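Local atomic coordinates of 2',5'-phosphodiesterase 12 (Homo sapiens, PDB entry 4Z0V), a protein that belongs to the endonuclease/exonuclease/phosphatase family, pairing a DNase I-like domain with a smaller N-terminal domain of the E-set clan, and holds a magnesium ion in this model. Residues A[233-238]-A[302-307]; A[373-378]-A[404-409]. One frame throughout, in Å; residues are numbered along the deposited sequence.

Contact 1 (A[233-238]-A[302-307])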
ATOM      1  N   TYR A 233      16.093  12.349   7.090  1.00 13.66           N
ATOM      2  CA  TYR A 233      16.900  13.272   7.906  1.00 14.77           C
ATOM      3  C   TYR A 233      18.212  12.604   8.351  1.00 17.22           C
ATOM      4  O   TYR A 233      19.258  13.242   8.360  1.00 18.77           O
ATOM      5  CB  TYR A 233      16.091  13.783   9.124  1.00 17.20           C
ATOM      6  CG  TYR A 233      15.995  12.804  10.271  1.00 21.00           C
ATOM      7  CD1 TYR A 233      14.917  11.932  10.381  1.00 22.54           C
ATOM      8  CD2 TYR A 233      16.974  12.762  11.263  1.00 23.47           C
ATOM      9  CE1 TYR A 233      14.835  11.011  11.429  1.00 23.50           C
ATOM     10  CE2 TYR A 233      16.904  11.844  12.309  1.00 25.07           C
ATOM     11  CZ  TYR A 233      15.842  10.958  12.378  1.00 31.19           C
ATOM     12  OH  TYR A 233      15.769  10.059  13.411  1.00 34.43           O
ATOM     13  N   GLU A 234      18.151  11.316   8.686  1.00 15.09           N
ATOM     14  CA  GLU A 234      19.312  10.561   9.163  1.00 15.42           C
ATOM     15  C   GLU A 234      20.319  10.382   8.043  1.00 18.82           C
ATOM     16  O   GLU A 234      21.510  10.647   8.236  1.00 18.67           O
ATOM     17  CB  GLU A 234      18.833   9.205   9.669  1.00 17.45           C
ATOM     18  CG  GLU A 234      19.707   8.588  10.736  1.00 30.65           C
ATOM     19  CD  GLU A 234      18.975   7.499  11.492  1.00 57.49           C
ATOM     20  OE1 GLU A 234      18.257   6.704  10.842  1.00 36.02           O
ATOM     21  OE2 GLU A 234      19.082   7.467  12.739  1.00 61.68           O
ATOM     22  N   ALA A 235      19.839   9.954   6.852  1.00 14.61           N
ATOM     23  CA  ALA A 235      20.703   9.767   5.696  1.00 12.97           C
ATOM     24  C   ALA A 235      21.370  11.079   5.294  1.00 17.18           C
ATOM     25  O   ALA A 235      22.579  11.093   5.093  1.00 16.97           O
ATOM     26  CB  ALA A 235      19.905   9.209   4.528  1.00 14.01           C
ATOM     27  N   LEU A 236      20.595  12.178   5.209  1.00 15.06           N
ATOM     28  CA  LEU A 236      21.133  13.469   4.773  1.00 16.36           C
ATOM     29  C   LEU A 236      22.178  14.034   5.754  1.00 20.19           C
ATOM     30  O   LEU A 236      23.217  14.554   5.312  1.00 17.91           O
ATOM     31  CB  LEU A 236      20.005  14.492   4.561  1.00 16.64           C
ATOM     32  CG  LEU A 236      20.431  15.917   4.131  1.00 19.85           C
ATOM     33  CD1 LEU A 236      21.189  15.906   2.776  1.00 20.53           C
ATOM     34  CD2 LEU A 236      19.228  16.821   4.047  1.00 22.63           C
ATOM     35  N   GLU A 237      21.905  13.963   7.044  1.00 17.91           N
ATOM     36  CA  GLU A 237      22.844  14.575   7.986  1.00 20.08           C
ATOM     37  C   GLU A 237      24.073  13.712   8.303  1.00 26.45           C
ATOM     38  O   GLU A 237      25.138  14.292   8.555  1.00 26.12           O
ATOM     39  CB  GLU A 237      22.128  14.988   9.299  1.00 21.80           C
ATOM     40  CG  GLU A 237      21.711  13.835  10.209  1.00 34.83           C
ATOM     41  CD  GLU A 237      20.818  14.181  11.387  1.00 52.49           C
ATOM     42  OE1 GLU A 237      20.321  13.236  12.043  1.00 48.65           O
ATOM     43  OE2 GLU A 237      20.617  15.387  11.661  1.00 42.47           O
ATOM     44  N   SER A 238      23.936  12.357   8.307  1.00 22.06           N
ATOM     45  CA  SER A 238      24.993  11.452   8.759  1.00 22.95           C
ATOM     46  C   SER A 238      25.608  10.553   7.708  1.00 27.97           C
ATOM     47  O   SER A 238      26.655   9.974   7.993  1.00 29.86           O
ATOM     48  CB  SER A 238      24.455  10.552   9.872  1.00 25.51           C
ATOM     49  OG  SER A 238      24.008  11.347  10.958  1.00 34.85           O
ATOM     50  N   MET A 302      13.358  14.022  -2.281  1.00 12.07           N
ATOM     51  CA  MET A 302      13.471  13.264  -3.530  1.00 11.87           C
ATOM     52  C   MET A 302      14.948  13.119  -3.950  1.00 16.23           C
ATOM     53  O   MET A 302      15.348  12.038  -4.384  1.00 15.24           O
ATOM     54  CB  MET A 302      12.623  13.922  -4.645  1.00 13.35           C
ATOM     55  CG  MET A 302      12.702  13.215  -6.016  1.00 17.39           C
ATOM     56  SD  MET A 302      12.298  11.440  -5.985  1.00 21.49           S
ATOM     57  CE  MET A 302      10.824  11.447  -5.208  1.00 18.17           C
ATOM     58  N   ALA A 303      15.761  14.173  -3.789  1.00 13.10           N
ATOM     59  CA  ALA A 303      17.191  14.114  -4.138  1.00 12.99           C
ATOM     60  C   ALA A 303      17.921  13.061  -3.261  1.00 16.35           C
ATOM     61  O   ALA A 303      18.731  12.281  -3.783  1.00 16.64           O
ATOM     62  CB  ALA A 303      17.822  15.488  -3.953  1.00 13.92           C
ATOM     63  N   VAL A 304      17.578  13.003  -1.955  1.00 11.80           N
ATOM     64  CA  VAL A 304      18.140  11.994  -1.025  1.00 10.97           C
ATOM     65  C   VAL A 304      17.668  10.608  -1.491  1.00 12.91           C
ATOM     66  O   VAL A 304      18.471   9.660  -1.544  1.00 12.01           O
ATOM     67  CB  VAL A 304      17.724  12.243   0.449  1.00 13.80           C
ATOM     68  CG1 VAL A 304      18.165  11.083   1.367  1.00 12.94           C
ATOM     69  CG2 VAL A 304      18.261  13.573   0.979  1.00 13.79           C
ATOM     70  N   ALA A 305      16.353  10.482  -1.749  1.00 11.02           N
ATOM     71  CA  ALA A 305      15.768   9.186  -2.149  1.00 11.37           C
ATOM     72  C   ALA A 305      16.451   8.646  -3.383  1.00 14.96           C
ATOM     73  O   ALA A 305      16.836   7.482  -3.401  1.00 12.67           O
ATOM     74  CB  ALA A 305      14.259   9.316  -2.401  1.00 12.45           C
ATOM     75  N   LEU A 306      16.592   9.474  -4.423  1.00 11.60           N
ATOM     76  CA  LEU A 306      17.189   9.004  -5.676  1.00 12.83           C
ATOM     77  C   LEU A 306      18.669   8.641  -5.509  1.00 15.37           C
ATOM     78  O   LEU A 306      19.085   7.622  -6.072  1.00 14.27           O
ATOM     79  CB  LEU A 306      16.985  10.017  -6.815  1.00 12.01           C
ATOM     80  CG  LEU A 306      15.515  10.216  -7.273  1.00 15.96           C
ATOM     81  CD1 LEU A 306      15.432  11.274  -8.407  1.00 14.96           C
ATOM     82  CD2 LEU A 306      14.859   8.882  -7.734  1.00 18.25           C
ATOM     83  N   ALA A 307      19.424   9.399  -4.693  1.00 12.79           N
ATOM     84  CA  ALA A 307      20.839   9.090  -4.413  1.00 13.22           C
ATOM     85  C   ALA A 307      20.931   7.777  -3.622  1.00 14.17           C
ATOM     86  O   ALA A 307      21.823   6.977  -3.871  1.00 13.82           O
ATOM     87  CB  ALA A 307      21.505  10.224  -3.640  1.00 14.18           C
TER

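Contact 2 (A[373-378]-A[404-409])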
ATOM      1  N   SER A 373       6.108   8.166 -15.093  1.00 12.14           N
ATOM      2  CA  SER A 373       4.943   7.900 -14.238  1.00 11.87           C
ATOM      3  C   SER A 373       4.116   6.833 -14.975  1.00 14.90           C
ATOM      4  O   SER A 373       3.539   7.101 -16.042  1.00 12.69           O
ATOM      5  CB  SER A 373       4.139   9.182 -14.012  1.00 13.83           C
ATOM      6  OG  SER A 373       2.961   8.826 -13.310  1.00 15.98           O
ATOM      7  N   ALA A 374       4.111   5.602 -14.464  1.00 13.06           N
ATOM      8  CA  ALA A 374       3.410   4.500 -15.135  1.00 14.40           C
ATOM      9  C   ALA A 374       1.921   4.783 -15.360  1.00 18.75           C
ATOM     10  O   ALA A 374       1.403   4.451 -16.428  1.00 18.07           O
ATOM     11  CB  ALA A 374       3.587   3.201 -14.339  1.00 15.33           C
ATOM     12  N   CYS A 375       1.227   5.401 -14.392  1.00 15.91           N
ATOM     13  CA  CYS A 375      -0.201   5.678 -14.578  1.00 16.56           C
ATOM     14  C   CYS A 375      -0.460   7.085 -15.114  1.00 20.04           C
ATOM     15  O   CYS A 375      -1.603   7.552 -15.096  1.00 20.44           O
ATOM     16  CB  CYS A 375      -0.967   5.421 -13.289  1.00 17.19           C
ATOM     17  SG  CYS A 375      -0.758   3.741 -12.676  1.00 21.30           S
ATOM     18  N   GLY A 376       0.598   7.733 -15.594  1.00 15.29           N
ATOM     19  CA  GLY A 376       0.525   9.044 -16.196  1.00 16.40           C
ATOM     20  C   GLY A 376       0.224  10.131 -15.204  1.00 19.85           C
ATOM     21  O   GLY A 376       0.776  10.150 -14.102  1.00 20.32           O
ATOM     22  N   GLU A 377      -0.664  11.045 -15.590  1.00 16.11           N
ATOM     23  CA  GLU A 377      -0.995  12.188 -14.755  1.00 16.03           C
ATOM     24  C   GLU A 377      -2.508  12.289 -14.644  1.00 21.32           C
ATOM     25  O   GLU A 377      -3.119  13.106 -15.324  1.00 20.50           O
ATOM     26  CB  GLU A 377      -0.357  13.477 -15.314  1.00 17.40           C
ATOM     27  CG  GLU A 377       1.165  13.417 -15.397  1.00 21.31           C
ATOM     28  CD  GLU A 377       1.845  14.470 -16.251  1.00 34.37           C
ATOM     29  OE1 GLU A 377       1.169  15.441 -16.660  1.00 28.39           O
ATOM     30  OE2 GLU A 377       3.071  14.346 -16.476  1.00 30.56           O
ATOM     31  N   PRO A 378      -3.142  11.425 -13.820  1.00 18.86           N
ATOM     32  CA  PRO A 378      -4.609  11.499 -13.672  1.00 18.19           C
ATOM     33  C   PRO A 378      -5.061  12.877 -13.196  1.00 19.40           C
ATOM     34  O   PRO A 378      -4.273  13.616 -12.591  1.00 17.65           O
ATOM     35  CB  PRO A 378      -4.913  10.448 -12.592  1.00 20.31           C
ATOM     36  CG  PRO A 378      -3.746   9.523 -12.595  1.00 26.66           C
ATOM     37  CD  PRO A 378      -2.557  10.374 -12.952  1.00 22.07           C
ATOM     38  N   GLU A 404       2.346  -2.126 -19.696  1.00 15.52           N
ATOM     39  CA  GLU A 404       1.502  -3.040 -20.451  1.00 15.80           C
ATOM     40  C   GLU A 404       0.080  -2.483 -20.457  1.00 19.72           C
ATOM     41  O   GLU A 404      -0.527  -2.408 -21.512  1.00 20.02           O
ATOM     42  CB  GLU A 404       1.570  -4.453 -19.859  1.00 17.40           C
ATOM     43  CG  GLU A 404       0.583  -5.441 -20.462  1.00 27.68           C
ATOM     44  CD  GLU A 404       0.953  -6.101 -21.780  1.00 41.08           C
ATOM     45  OE1 GLU A 404       1.915  -5.659 -22.446  1.00 25.80           O
ATOM     46  OE2 GLU A 404       0.260  -7.074 -22.148  1.00 30.89           O
ATOM     47  N   GLN A 405      -0.465  -2.097 -19.277  1.00 15.35           N
ATOM     48  CA  GLN A 405      -1.789  -1.472 -19.183  1.00 14.44           C
ATOM     49  C   GLN A 405      -1.885  -0.681 -17.891  1.00 18.05           C
ATOM     50  O   GLN A 405      -1.157  -0.966 -16.928  1.00 17.39           O
ATOM     51  CB  GLN A 405      -2.957  -2.484 -19.293  1.00 15.72           C
ATOM     52  CG  GLN A 405      -3.058  -3.478 -18.155  1.00 15.86           C
ATOM     53  CD  GLN A 405      -4.480  -3.944 -17.857  1.00 27.61           C
ATOM     54  OE1 GLN A 405      -5.492  -3.455 -18.414  1.00 21.53           O
ATOM     55  NE2 GLN A 405      -4.589  -4.885 -16.932  1.00 19.54           N
ATOM     56  N   VAL A 406      -2.778   0.310 -17.894  1.00 14.48           N
ATOM     57  CA  VAL A 406      -3.116   1.151 -16.739  1.00 13.43           C
ATOM     58  C   VAL A 406      -4.519   0.750 -16.371  1.00 18.56           C
ATOM     59  O   VAL A 406      -5.407   0.785 -17.238  1.00 18.39           O
ATOM     60  CB  VAL A 406      -2.994   2.675 -17.026  1.00 18.02           C
ATOM     61  CG1 VAL A 406      -3.466   3.508 -15.829  1.00 17.66           C
ATOM     62  CG2 VAL A 406      -1.562   3.043 -17.392  1.00 17.89           C
ATOM     63  N   ILE A 407      -4.737   0.365 -15.098  1.00 15.06           N
ATOM     64  CA  ILE A 407      -6.075   0.033 -14.609  1.00 12.49           C
ATOM     65  C   ILE A 407      -6.748   1.397 -14.376  1.00 17.25           C
ATOM     66  O   ILE A 407      -6.240   2.205 -13.580  1.00 17.12           O
ATOM     67  CB  ILE A 407      -6.025  -0.861 -13.345  1.00 15.51           C
ATOM     68  CG1 ILE A 407      -5.527  -2.304 -13.644  1.00 15.21           C
ATOM     69  CG2 ILE A 407      -7.418  -0.921 -12.687  1.00 16.38           C
ATOM     70  CD1 ILE A 407      -4.067  -2.541 -14.128  1.00 19.31           C
ATOM     71  N   PRO A 408      -7.821   1.724 -15.121  1.00 14.72           N
ATOM     72  CA  PRO A 408      -8.397   3.073 -15.008  1.00 13.49           C
ATOM     73  C   PRO A 408      -8.871   3.416 -13.619  1.00 15.51           C
ATOM     74  O   PRO A 408      -9.402   2.564 -12.912  1.00 15.33           O
ATOM     75  CB  PRO A 408      -9.595   3.040 -15.974  1.00 15.59           C
ATOM     76  CG  PRO A 408      -9.894   1.621 -16.188  1.00 20.45           C
ATOM     77  CD  PRO A 408      -8.566   0.908 -16.102  1.00 17.09           C
ATOM     78  N   LEU A 409      -8.722   4.691 -13.268  1.00 13.80           N
ATOM     79  CA  LEU A 409      -9.207   5.199 -11.995  1.00 14.14           C
ATOM     80  C   LEU A 409     -10.730   5.222 -12.024  1.00 17.67           C
ATOM     81  O   LEU A 409     -11.306   5.258 -13.126  1.00 17.50           O
ATOM     82  CB  LEU A 409      -8.624   6.605 -11.745  1.00 14.52           C
ATOM     83  CG  LEU A 409      -7.229   6.578 -11.081  1.00 19.94           C
ATOM     84  CD1 LEU A 409      -6.140   6.159 -12.087  1.00 21.11           C
ATOM     85  CD2 LEU A 409      -6.882   7.933 -10.529  1.00 23.84           C
TER

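Contact 1 (A[233-238]-A[302-307])
Val304 is the one residue of 302-307 that touches 233-238, and it meets Ala235 with one methyl and Leu236 with the other. Its branching at CB explains the fork. CG1 stands opposite the backbone N (chi1 173°) and comes 4.1 Å from Ala235 CB, while CG2, lying beside the N, is directed to the neighbouring leucine. The methyl of Ala235 points toward helix 295-316, and a group that small is enough for the short reach to CG1. The nearest pair of CA atoms, those of Leu236 and Val304, are 6.7 Å apart.

Leu236 can be followed outward. Its CB touches Val304 CG2 at 4.1 Å, passing the valine rather than aiming at it. From there chi1 near 180° swings CG away from the N, somewhat farther from that methyl, and the chain then forks. CD1 turns back to within 4.2 Å of Val304 CG2, so one valine methyl is met by both the root and a tip of the leucine, the two side chains crossing at about a right angle. CD2 lies farther off. In the DNase I-like fold, a sandwich of two beta sheets flanked by helices, helix 295-316 covers one sheet, and Ala305 and Leu306 rest on Phe324 of strand 322-327. Val304 is on a different side of the helix, facing the short helix 232-238.

No hydrogen bond crosses between the segments; aliphatic side chains suit a buried contact made by van der Waals touch alone. Leu245 of helix 243-248 packs on both Leu236 and Val304, bringing a third helix to the same apolar cluster.

Contact 2 (A[373-378]-A[404-409])
Where Cys375 passes Val406 and Pro378 passes Leu409, the two backbones run in similar directions, 26° apart end to end, and no hydrogen bond joins them. Val406 faces the opposing turn with both methyls. CG1, held on the far side of CB from the N by a chi1 of 175°, lies 4.0 Å from Cys375 CB, with the sulfur SG only slightly farther away; CG2 comes 3.4 Å from Ala374 O, a van der Waals touch on a carbonyl oxygen.

The facing chain is a type I beta turn from Ser373 to Gly376, closed by Gly376 N on Ser373 O. Ser373 OG adds a second tie, donating in the carbonyl plane to a lone pair of Gly376 O at 2.7 Å; glycine suits this corner because phi is positive (70°). The contact bridges the two sheets of the sandwich: strand 371-373 leads into the turn from one, and Val406 lies on strand 401-406, an outermost strand of the other, just past the classic bulge in which Glu404 and Gln405 face Asp436.

Farther along, Leu409 CD2 approaches the Pro378 ring at CB, 3.8 Å away, and both leucine methyls also lie near its CG, the leucine lying across the proline. The compact proline ring offers those methyls a rigid apolar surface.

Contact 1 closes before contact 2 opens along the chain, and both fall within the range of the endonuclease/exonuclease/phosphatase family. Their centres lie 28 Å apart and their nearest atoms about 11 Å apart, so they do not touch. Contact 1 lies among the helices outside the seven-stranded sheet; contact 2 joins a turn following one of that sheet's strands to the edge of the six-stranded sheet. The seven-stranded sheet connects them: helix 295-316 packs on strand 322-327, which pairs with 387-397, and 387-397 pairs in turn with 371-373. One contact therefore ties helix to helix, the other a turn leaving one sheet to an edge strand of the other, within a single DNase I-like domain.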